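Local coordinates for protein acetyl xylan esterase (Metagenome, PDB 6XYC) that probably removes both acetyl and feruloyl groups from xylan as a serine esterase of the alpha/beta-hydrolase fold, at residues N78-S81 with S82-I86. Numbering follows the deposited sequence.
Sequences NHRS and SMEAI
The Glu84 carboxylate closes back over the turn and takes the Ser81 backbone N-H on OE2 at 2.9 Å, using the anti lone pair, the one away from OE1, in a nearly straight bond (167°). Glu84 CG lies between its backbone N and carbonyl carbon (chi1 70°), and the extended chain beyond brings the acid back to residue 81. The Arg80 side chain crosses that of Glu84 at about a right angle, its CG 3.8 Å from Glu84 OE2. Ala85 CB approaches Arg80 NH1 obliquely at 3.9 Å. The His79 ring gives its ND1 N-H, in the ring plane, to Arg80 O at 2.8 Å, from above the carbonyl plane. Ser81 ties the turn from inside. Ser81 OG accepts the N-H of Met83 at 3.0 Å, which makes an ST turn, while Ser81 O accepts Glu84 N from above the carbonyl plane and Ala85 N nearly end-on. Met83 CE lies 3.3 Å from Ser81 OG, which also bonds to Phe51 O. With an alanine here, the Met83 N-H and Phe51 O are both likely to lose their hydroxyl partner. Arg80 NH2 bridges to Asp93 OD1 of helix 89-103, and Asn53 ND2 bonds Glu84 OE2. The turn links strand 73-77 of the alpha/beta-hydrolase fold to helix 89-103, with Ser82, its side chain about 10 Å from the bound 4-(2-aminoethyl)benzenesulfonyl fluoride, touching Val192 of helix 189-193.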
loop_
_atom_site.group_PDB
_atom_site.type_symbol
_atom_site.label_atom_id
_atom_site.label_comp_id
_atom_site.label_asym_id
_atom_site.label_seq_id
_atom_site.Cartn_x
_atom_site.Cartn_y
_atom_site.Cartn_z
ATOM N N ASN A 78 5.238 -3.495 8.706
ATOM C CA ASN A 78 6.571 -3.455 8.124
ATOM C C ASN A 78 6.637 -4.369 6.902
ATOM O O ASN A 78 5.845 -5.300 6.751
ATOM C CB ASN A 78 7.625 -3.883 9.149
ATOM C CG ASN A 78 7.909 -2.818 10.185
ATOM O OD1 ASN A 78 7.615 -1.639 9.994
ATOM N ND2 ASN A 78 8.500 -3.236 11.297
ATOM N N HIS A 79 7.585 -4.076 6.015
ATOM C CA HIS A 79 7.956 -4.981 4.937
ATOM C C HIS A 79 9.475 -4.998 4.860
ATOM O O HIS A 79 10.146 -4.129 5.419
ATOM C CB HIS A 79 7.347 -4.578 3.587
ATOM C CG HIS A 79 7.829 -3.263 3.070
ATOM N ND1 HIS A 79 9.094 -3.080 2.557
ATOM C CD2 HIS A 79 7.211 -2.060 2.989
ATOM C CE1 HIS A 79 9.235 -1.821 2.182
ATOM N NE2 HIS A 79 8.107 -1.180 2.433
ATOM N N ARG A 80 10.022 -6.006 4.188
ATOM C CA ARG A 80 11.471 -6.132 4.107
ATOM C C ARG A 80 12.057 -5.039 3.221
ATOM O O ARG A 80 11.419 -4.558 2.278
ATOM C CB ARG A 80 11.867 -7.504 3.567
ATOM C CG ARG A 80 11.874 -8.605 4.607
ATOM C CD ARG A 80 12.087 -9.958 3.951
ATOM N NE ARG A 80 10.914 -10.376 3.197
ATOM C CZ ARG A 80 10.881 -11.420 2.372
ATOM N NH1 ARG A 80 11.963 -12.167 2.198
ATOM N NH2 ARG A 80 9.762 -11.721 1.724
ATOM N N SER A 81 13.287 -4.645 3.541
ATOM C CA SER A 81 13.986 -3.634 2.759
ATOM C C SER A 81 14.401 -4.193 1.404
ATOM O O SER A 81 14.772 -5.366 1.278
ATOM C CB SER A 81 15.225 -3.145 3.517
ATOM O OG SER A 81 16.062 -2.351 2.689
ATOM N N SER A 82 14.327 -3.344 0.378
ATOM C CA SER A 82 14.855 -3.724 -0.924
ATOM C C SER A 82 16.320 -4.116 -0.839
ATOM O O SER A 82 16.803 -4.860 -1.698
ATOM C CB SER A 82 14.682 -2.581 -1.924
ATOM O OG SER A 82 15.443 -1.451 -1.539
ATOM N N MET A 83 17.043 -3.629 0.172
ATOM C CA MET A 83 18.456 -3.949 0.311
ATOM C C MET A 83 18.697 -5.315 0.941
ATOM O O MET A 83 19.823 -5.814 0.868
ATOM C CB MET A 83 19.153 -2.866 1.139
ATOM C CG MET A 83 19.190 -1.512 0.453
ATOM S SD MET A 83 19.859 -0.237 1.525
ATOM C CE MET A 83 18.540 -0.107 2.727
ATOM N N GLU A 84 17.678 -5.933 1.541
ATOM C CA GLU A 84 17.810 -7.269 2.110
ATOM C C GLU A 84 17.089 -8.345 1.309
ATOM O O GLU A 84 17.427 -9.523 1.446
ATOM C CB GLU A 84 17.304 -7.299 3.563
ATOM C CG GLU A 84 15.804 -7.156 3.739
ATOM C CD GLU A 84 15.394 -7.069 5.207
ATOM O OE1 GLU A 84 15.825 -7.927 6.006
ATOM O OE2 GLU A 84 14.632 -6.146 5.562
ATOM N N ALA A 85 16.130 -7.974 0.468
ATOM C CA ALA A 85 15.398 -8.933 -0.347
ATOM C C ALA A 85 14.840 -8.187 -1.545
ATOM O O ALA A 85 14.224 -7.130 -1.377
ATOM C CB ALA A 85 14.263 -9.589 0.439
ATOM N N ILE A 86 15.036 -8.727 -2.748
ATOM C CA ILE A 86 14.582 -8.009 -3.935
ATOM C C ILE A 86 13.144 -8.409 -4.244
ATOM O O ILE A 86 12.611 -9.360 -3.662
ATOM C CB ILE A 86 15.507 -8.242 -5.146
ATOM C CG1 ILE A 86 15.501 -9.695 -5.605
ATOM C CG2 ILE A 86 16.928 -7.795 -4.815
ATOM C CD1 ILE A 86 16.043 -9.887 -7.000
#